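Side-chain contacts in 3-dehydroquinate dehydratase (Clostridium difficile, PDB 4H3D), which catalyses the cis-dehydration of 3-dehydroquinate to 3-dehydroshikimate through an imine intermediate, the third step of the chorismate pathway: residues B[64-67]-B[68-72]; B[217-220]-B[221-225]; B[157-160]-B[161-165]. One frame throughout, in Å; residues are numbered along the deposited sequence. Where two conformers were deposited one is given.

Interaction 1 (B[64-67]-B[68-72])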
loop_
_atom_site.group_PDB
_atom_site.type_symbol
_atom_site.label_atom_id
_atom_site.label_comp_id
_atom_site.label_asym_id
_atom_site.label_seq_id
_atom_site.Cartn_x
_atom_site.Cartn_y
_atom_site.Cartn_z
ATOM N N GLU B 64 -4.313 -41.124 3.844
ATOM C CA GLU B 64 -4.871 -40.374 2.697
ATOM C C GLU B 64 -4.236 -38.987 2.599
ATOM O O GLU B 64 -3.999 -38.473 1.492
ATOM C CB GLU B 64 -6.411 -40.326 2.767
ATOM C CG GLU B 64 -7.045 -41.726 2.499
ATOM C CD GLU B 64 -8.545 -41.835 2.827
ATOM O OE1 GLU B 64 -9.238 -42.633 2.168
ATOM O OE2 GLU B 64 -9.028 -41.164 3.751
ATOM N N VAL B 65 -3.914 -38.395 3.746
ATOM C CA VAL B 65 -3.219 -37.112 3.761
ATOM C C VAL B 65 -1.837 -37.286 3.106
ATOM O O VAL B 65 -1.411 -36.451 2.294
ATOM C CB VAL B 65 -3.004 -36.561 5.186
ATOM C CG1 VAL B 65 -2.063 -35.318 5.146
ATOM C CG2 VAL B 65 -4.355 -36.230 5.872
ATOM N N LYS B 66 -1.135 -38.354 3.475
ATOM C CA LYS B 66 0.188 -38.632 2.884
ATOM C C LYS B 66 0.110 -38.873 1.371
ATOM O O LYS B 66 0.971 -38.404 0.629
ATOM C CB LYS B 66 0.877 -39.806 3.572
ATOM C CG LYS B 66 1.414 -39.485 4.988
ATOM C CD LYS B 66 2.155 -40.701 5.561
ATOM C CE LYS B 66 2.599 -40.472 6.982
ATOM N NZ LYS B 66 3.245 -41.679 7.558
ATOM N N GLU B 67 -0.919 -39.597 0.935
ATOM C CA GLU B 67 -1.123 -39.885 -0.488
ATOM C C GLU B 67 -1.190 -38.595 -1.306
ATOM O O GLU B 67 -0.549 -38.482 -2.355
ATOM C CB GLU B 67 -2.412 -40.705 -0.703
ATOM C CG GLU B 67 -2.379 -42.118 -0.144
ATOM C CD GLU B 67 -3.683 -42.884 -0.390
ATOM O OE1 GLU B 67 -4.432 -42.516 -1.319
ATOM O OE2 GLU B 67 -3.941 -43.863 0.325
ATOM N N VAL B 68 -1.962 -37.623 -0.823
ATOM C CA VAL B 68 -2.092 -36.332 -1.510
ATOM C C VAL B 68 -0.749 -35.608 -1.503
ATOM O O VAL B 68 -0.299 -35.085 -2.527
ATOM C CB VAL B 68 -3.174 -35.443 -0.866
ATOM C CG1 VAL B 68 -3.189 -34.065 -1.518
ATOM C CG2 VAL B 68 -4.525 -36.105 -0.981
ATOM N N LEU B 69 -0.094 -35.615 -0.359
ATOM C CA LEU B 69 1.202 -34.961 -0.220
ATOM C C LEU B 69 2.221 -35.492 -1.244
ATOM O O LEU B 69 2.960 -34.694 -1.842
ATOM C CB LEU B 69 1.723 -35.159 1.186
ATOM C CG LEU B 69 3.002 -34.437 1.562
ATOM C CD1 LEU B 69 2.844 -32.935 1.336
ATOM C CD2 LEU B 69 3.367 -34.763 3.019
ATOM N N TYR B 70 2.246 -36.827 -1.438
ATOM C CA TYR B 70 3.149 -37.468 -2.423
ATOM C C TYR B 70 2.923 -36.901 -3.797
ATOM O O TYR B 70 3.865 -36.501 -4.475
ATOM C CB TYR B 70 2.903 -38.986 -2.612
ATOM C CG TYR B 70 2.855 -39.895 -1.419
ATOM C CD1 TYR B 70 3.499 -39.583 -0.223
ATOM C CD2 TYR B 70 2.243 -41.171 -1.545
ATOM C CE1 TYR B 70 3.456 -40.479 0.859
ATOM C CE2 TYR B 70 2.208 -42.059 -0.501
ATOM C CZ TYR B 70 2.809 -41.724 0.702
ATOM O OH TYR B 70 2.761 -42.628 1.729
ATOM N N GLU B 71 1.666 -36.931 -4.231
ATOM C CA GLU B 71 1.309 -36.436 -5.548
ATOM C C GLU B 71 1.586 -34.953 -5.698
ATOM O O GLU B 71 2.176 -34.525 -6.672
ATOM C CB GLU B 71 -0.152 -36.715 -5.861
ATOM C CG GLU B 71 -0.444 -38.169 -6.064
ATOM C CD GLU B 71 -1.745 -38.414 -6.803
ATOM O OE1 GLU B 71 -2.163 -37.519 -7.582
ATOM O OE2 GLU B 71 -2.329 -39.507 -6.628
ATOM N N LEU B 72 1.147 -34.181 -4.716
ATOM C CA LEU B 72 1.347 -32.757 -4.718
ATOM C C LEU B 72 2.840 -32.438 -4.884
ATOM O O LEU B 72 3.223 -31.624 -5.728
ATOM C CB LEU B 72 0.804 -32.179 -3.408
ATOM C CG LEU B 72 0.849 -30.675 -3.168
ATOM C CD1 LEU B 72 0.140 -29.919 -4.272
ATOM C CD2 LEU B 72 0.195 -30.377 -1.799
#
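Tyr70 folds its ring back over the preceding turn of the helix, onto Lys66 and Glu67. Its CG lies beside its own backbone N (chi1 -52°), which turns the ring toward the N-terminal end of the helix. One ring face then rests on the backbone. The carbonyl carbon of Lys66 sits over the ring centre. Glu67 CA lies nearer the rim of the same face, 4.1 Å from the centroid of the Tyr70 ring, in a CH-pi contact. The start of the lysine side chain lies on that same side of the ring, toward its rim, with Lys66 CB 3.8 Å from Tyr70 CE1. Beyond CB the two part. The lysine chain runs on fully extended, and its amino group forms a salt bridge with Glu107.

The Lys66 carbonyl oxygen lies under the ring and still accepts the backbone bond from Tyr70 N, at 2.9 Å from Lys66 O. On another side of the helix, Val68 turns CG2 back to 3.5 Å from Glu64 O. Val68 and Val65 both touch Trp51 of strand 48-52, a 3-dehydroquinate-binding residue. Leu69 sets its CB 3.4 Å from Lys66 O and packs on Ile108 of helix 98-110. The Glu71 carboxylate forms a salt bridge with Lys31.

Four successive i to i+4 backbone bonds run through the segment, the last from Glu71 N to Glu67 O at 3.3 Å. This is an amphipathic alpha helix of a TIM barrel, the crossover of the beta-alpha-beta unit between strands 48-52 and 81-84.

Interaction 2 (B[217-220]-B[221-225]). With SHL (5-hydroxy-6-methyl-4-oxo-4H-pyran-2-carboxylic acid), chain I.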
loop_
_atom_site.group_PDB
_atom_site.type_symbol
_atom_site.label_atom_id
_atom_site.label_comp_id
_atom_site.label_asym_id
_atom_site.label_seq_id
_atom_site.Cartn_x
_atom_site.Cartn_y
_atom_site.Cartn_z
ATOM N N ARG B 217 -0.618 -6.092 3.291
ATOM C CA ARG B 217 -0.188 -7.196 2.423
ATOM C C ARG B 217 0.772 -6.700 1.366
ATOM O O ARG B 217 1.430 -7.509 0.688
ATOM C CB ARG B 217 -1.371 -7.814 1.683
ATOM C CG ARG B 217 -2.431 -8.352 2.571
ATOM C CD ARG B 217 -3.531 -9.022 1.769
ATOM N NE ARG B 217 -4.594 -9.495 2.651
ATOM C CZ ARG B 217 -4.702 -10.734 3.129
ATOM N NH1 ARG B 217 -3.814 -11.674 2.805
ATOM N NH2 ARG B 217 -5.715 -11.039 3.923
ATOM N N LEU B 218 0.847 -5.378 1.215
ATOM C CA LEU B 218 1.639 -4.781 0.143
ATOM C C LEU B 218 2.952 -4.190 0.585
ATOM O O LEU B 218 3.894 -4.167 -0.196
ATOM C CB LEU B 218 0.835 -3.641 -0.521
ATOM C CG LEU B 218 -0.570 -3.948 -1.048
ATOM C CD1 LEU B 218 -1.185 -2.708 -1.662
ATOM C CD2 LEU B 218 -0.526 -5.068 -2.079
ATOM N N CYS B 219 3.018 -3.727 1.827
ATOM C CA CYS B 219 4.147 -2.917 2.286
ATOM C C CYS B 219 5.165 -3.613 3.183
ATOM O O CYS B 219 5.844 -2.956 3.977
ATOM C CB CYS B 219 3.595 -1.690 3.016
ATOM S SG CYS B 219 2.750 -2.126 4.541
ATOM N N GLY B 220 5.291 -4.924 3.047
ATOM C CA GLY B 220 6.237 -5.684 3.844
ATOM C C GLY B 220 7.685 -5.253 3.733
ATOM O O GLY B 220 8.416 -5.245 4.731
ATOM N N GLU B 221 8.118 -4.872 2.536
ATOM C CA GLU B 221 9.507 -4.500 2.358
ATOM C C GLU B 221 9.865 -3.284 3.188
ATOM O O GLU B 221 10.974 -3.181 3.696
ATOM C CB GLU B 221 9.848 -4.284 0.876
ATOM C CG GLU B 221 11.325 -4.178 0.613
ATOM C CD GLU B 221 11.671 -4.239 -0.861
ATOM O OE1 GLU B 221 12.766 -3.760 -1.233
ATOM O OE2 GLU B 221 10.852 -4.755 -1.647
ATOM N N ILE B 222 8.930 -2.370 3.343
ATOM C CA ILE B 222 9.189 -1.181 4.136
ATOM C C ILE B 222 8.956 -1.394 5.638
ATOM O O ILE B 222 9.798 -1.031 6.452
ATOM C CB ILE B 222 8.355 0.018 3.630
ATOM C CG1 ILE B 222 8.921 0.509 2.283
ATOM C CG2 ILE B 222 8.381 1.168 4.645
ATOM C CD1 ILE B 222 10.345 1.100 2.365
ATOM N N PHE B 223 7.836 -2.003 6.005
ATOM C CA PHE B 223 7.502 -2.138 7.421
ATOM C C PHE B 223 8.027 -3.384 8.121
ATOM O O PHE B 223 8.195 -3.378 9.332
ATOM C CB PHE B 223 6.011 -1.908 7.629
ATOM C CG PHE B 223 5.600 -0.516 7.286
ATOM C CD1 PHE B 223 5.797 0.513 8.188
ATOM C CD2 PHE B 223 5.115 -0.213 6.033
ATOM C CE1 PHE B 223 5.459 1.811 7.857
ATOM C CE2 PHE B 223 4.771 1.095 5.700
ATOM C CZ PHE B 223 4.946 2.094 6.608
ATOM N N GLY B 224 8.297 -4.435 7.367
ATOM C CA GLY B 224 8.957 -5.602 7.938
ATOM C C GLY B 224 8.351 -6.976 7.781
ATOM O O GLY B 224 8.991 -7.949 8.176
ATOM N N SER B 225 7.140 -7.105 7.237
ATOM C CA SER B 225 6.572 -8.443 7.086
ATOM C C SER B 225 7.319 -9.162 5.941
ATOM O O SER B 225 7.460 -8.620 4.829
ATOM C CB SER B 225 5.063 -8.422 6.854
ATOM O OG SER B 225 4.576 -9.762 6.801
HETATM O OAD SHL I . -4.220 -14.152 3.784
HETATM C CAH SHL I . -5.000 -14.209 4.768
HETATM O OAA SHL I . -6.116 -13.630 4.743
HETATM C CAK SHL I . -4.587 -14.962 5.935
HETATM O OAG SHL I . -3.300 -15.597 5.911
HETATM C CAF SHL I . -2.962 -16.490 6.948
HETATM C CAL SHL I . -1.805 -17.189 6.850
HETATM C CAJ SHL I . -3.870 -16.672 7.931
HETATM O OAC SHL I . -3.601 -17.527 8.915
HETATM C CAI SHL I . -5.055 -15.993 7.945
HETATM C CAE SHL I . -5.409 -15.147 6.970
HETATM O OAB SHL I . -5.903 -16.166 8.948
HETATM O O HOH W 1 6.572 -4.389 -0.106
#
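Cys219 and Phe223 meet one helical turn apart, sulfur against ring. Cys219 SG is 3.4 Å from Phe223 CD2 and 4.5 Å from the centroid of the Phe223 ring. The sulfur approaches obliquely, while Cys219 CB lies in the ring plane at the edge. The thiol is held between the backbone N and the carbonyl carbon of Cys219 (chi1 66°). Phe223 carries its ring beside its own backbone N. Ile222 CG2 lies over one ring face, on the opposite side of the ring plane from the sulfur.

Cys219 is the N-cap of the short helix 220-223. Its carbonyl oxygen takes a nearly straight bond from the amide of the same phenylalanine, Phe223 N to Cys219 O at 3.0 Å, and a weak one from Ile222 N. Gly224 N then bonds to Gly220 O at 2.8 Å, and Gly224 leaves the helix with positive phi. The chain folds back so closely that Gly220 CA lies 3.3 Å from Ser225 O, a CA-H...O contact. A water joins Leu218 O to Glu221 N.

Arg217 points the other way, along an extended chain. Its guanidinium meets the carboxylate of the bound pyranone end on: NH1 reaches SHL OAD and NH2 reaches SHL OAA, both at 2.7 Å and nearly straight. The two bonds hold the carboxylate in a bidentate grip, with OAD in the guanidinium plane.

The turn follows strand 205-208 and leads into strand 227-229. Leu218 packs on helix 243-256, and Ser225 OG bonds to Thr206 N. Leu186 of the second subunit touches Phe223, and Ile215 of that subunit touches Cys219.

Interaction 3 (B[157-160]-B[161-165])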
loop_
_atom_site.group_PDB
_atom_site.type_symbol
_atom_site.label_atom_id
_atom_site.label_comp_id
_atom_site.label_asym_id
_atom_site.label_seq_id
_atom_site.Cartn_x
_atom_site.Cartn_y
_atom_site.Cartn_z
ATOM N N GLU B 157 0.893 -5.510 22.916
ATOM C CA GLU B 157 0.350 -6.875 22.949
ATOM C C GLU B 157 0.835 -7.645 21.729
ATOM O O GLU B 157 1.251 -8.786 21.836
ATOM C CB GLU B 157 -1.179 -6.873 22.943
ATOM C CG GLU B 157 -1.816 -6.215 24.138
ATOM C CD GLU B 157 -3.324 -6.242 24.037
ATOM O OE1 GLU B 157 -3.905 -7.348 24.160
ATOM O OE2 GLU B 157 -3.922 -5.152 23.847
ATOM N N ILE B 158 0.764 -7.016 20.563
ATOM C CA ILE B 158 1.229 -7.659 19.318
ATOM C C ILE B 158 2.731 -8.011 19.460
ATOM O O ILE B 158 3.143 -9.162 19.217
ATOM C CB ILE B 158 0.972 -6.762 18.103
ATOM C CG1 ILE B 158 -0.540 -6.590 17.887
ATOM C CG2 ILE B 158 1.597 -7.366 16.829
ATOM C CD1 ILE B 158 -0.887 -5.531 16.871
ATOM N N VAL B 159 3.530 -7.041 19.904
ATOM C CA VAL B 159 4.957 -7.285 20.099
ATOM C C VAL B 159 5.194 -8.407 21.130
ATOM O O VAL B 159 6.085 -9.241 20.935
ATOM C CB VAL B 159 5.727 -5.994 20.506
ATOM C CG1 VAL B 159 7.168 -6.332 20.912
ATOM C CG2 VAL B 159 5.718 -4.973 19.367
ATOM N N SER B 160 4.384 -8.453 22.200
ATOM C CA SER B 160 4.552 -9.475 23.240
ATOM C C SER B 160 4.284 -10.883 22.691
ATOM O O SER B 160 4.988 -11.838 23.040
ATOM C CB SER B 160 3.694 -9.180 24.517
ATOM O OG SER B 160 2.296 -9.412 24.315
ATOM N N ARG B 161 3.289 -11.012 21.822
ATOM C CA ARG B 161 2.985 -12.306 21.230
ATOM C C ARG B 161 4.079 -12.737 20.260
ATOM O O ARG B 161 4.500 -13.877 20.271
ATOM C CB ARG B 161 1.633 -12.289 20.542
ATOM C CG ARG B 161 0.521 -12.097 21.521
ATOM C CD ARG B 161 -0.817 -12.305 20.907
ATOM N NE ARG B 161 -1.837 -11.786 21.788
ATOM C CZ ARG B 161 -3.114 -11.653 21.474
ATOM N NH1 ARG B 161 -3.561 -12.035 20.291
ATOM N NH2 ARG B 161 -3.951 -11.146 22.362
ATOM N N LEU B 162 4.544 -11.809 19.435
ATOM C CA LEU B 162 5.619 -12.121 18.479
ATOM C C LEU B 162 6.905 -12.517 19.229
ATOM O O LEU B 162 7.607 -13.449 18.819
ATOM C CB LEU B 162 5.865 -10.939 17.534
ATOM C CG LEU B 162 4.717 -10.603 16.570
ATOM C CD1 LEU B 162 4.957 -9.249 15.866
ATOM C CD2 LEU B 162 4.508 -11.744 15.558
ATOM N N CYS B 163 7.212 -11.812 20.327
ATOM C CA CYS B 163 8.368 -12.173 21.162
ATOM C C CYS B 163 8.187 -13.577 21.771
ATOM O O CYS B 163 9.138 -14.366 21.828
ATOM C CB CYS B 163 8.598 -11.150 22.273
ATOM S SG CYS B 163 9.220 -9.590 21.682
ATOM N N ARG B 164 6.975 -13.898 22.208
ATOM C CA ARG B 164 6.724 -15.220 22.782
ATOM C C ARG B 164 6.959 -16.324 21.720
ATOM O O ARG B 164 7.522 -17.415 22.025
ATOM C CB ARG B 164 5.313 -15.310 23.372
ATOM C CG ARG B 164 4.998 -16.637 24.082
ATOM C CD ARG B 164 5.991 -16.949 25.207
ATOM N NE ARG B 164 5.802 -18.293 25.737
ATOM C CZ ARG B 164 6.737 -18.998 26.372
ATOM N NH1 ARG B 164 6.458 -20.220 26.807
ATOM N NH2 ARG B 164 7.961 -18.503 26.553
ATOM N N MET B 165 6.561 -16.032 20.483
ATOM C CA MET B 165 6.754 -16.962 19.373
ATOM C C MET B 165 8.243 -17.196 19.130
ATOM O O MET B 165 8.658 -18.321 18.854
ATOM C CB MET B 165 6.072 -16.447 18.123
ATOM C CG MET B 165 4.549 -16.458 18.214
ATOM S SD MET B 165 3.892 -15.472 16.896
ATOM C CE MET B 165 2.141 -15.717 17.061
HETATM O O HOH W 2 -2.741 -9.675 24.712
#
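Ile158 and Leu162 form the close side of this helix turn. Their side chains lie side by side and point the same way, with Ile158 CG2 4.0 Å from Leu162 CD1. Both lean on Ile175 of strand 172-177. Leu162 CG lies beside its own backbone N (chi1 -66°), and this carries it back along the helix to 3.4 Å from Ile158 O. Next to this pair, Val159 CG1 meets Cys163 SG at 3.9 Å. Helix 182-199 covers this side: Met195 touches Leu162 and Cys163, Ala191 touches Ile158, and Tyr199 touches Val159.

The other side is polar and looser. Glu157 and Arg161 stand one turn apart, but Glu157 OE1 is 4.2 Å from Arg161 NH2, too far for a salt bridge. The carboxylate oxygen stands far off the plane of the guanidinium, so none of the arginine hydrogens is aimed at it. A water fills the link instead. It donates to Glu157 OE1 at 2.7 Å and accepts from Arg161 NH2 at 3.0 Å. Each group has a second partner: Glu157 OE2 accepts from Lys154 N, and Arg161 NH1 donates to Asn146 OD1. Arg164 forms a salt bridge with Glu167.

Glu157 O is gripped twice. Arg161 N bonds to it at 3.0 Å as part of the helix. Ser160 OG, folded back over its own backbone (chi1 73°), donates to Glu157 O at 2.8 Å from the same face of the carbonyl plane. The serine hydroxyl is thus satisfied by the helix itself. The chemistry implies that the apolar side seats the helix on the barrel. The charged side is bridged by water, and the opposite charges probably still attract each other across the turn without a direct hydrogen bond.

The three contacts follow the chain in the order 64-72, 157-165, 217-225 and do not touch. Interaction 1 lies on the opposite side of the barrel from the other two, with centres 33 Å from interaction 2 and 34 Å from interaction 3. Interactions 2 and 3 are closer, with centres 18 Å apart and nearest atoms about 9 Å apart. Only interaction 2 holds the ligand directly, through Arg217. His147, Gln240 and Arg86 also bond to it. Interaction 3 backs the catalytic strands: the Leu162 side chain is about 6 Å from that of Lys174, the Schiff-base lysine. Interaction 1 reaches the substrate site through Trp51.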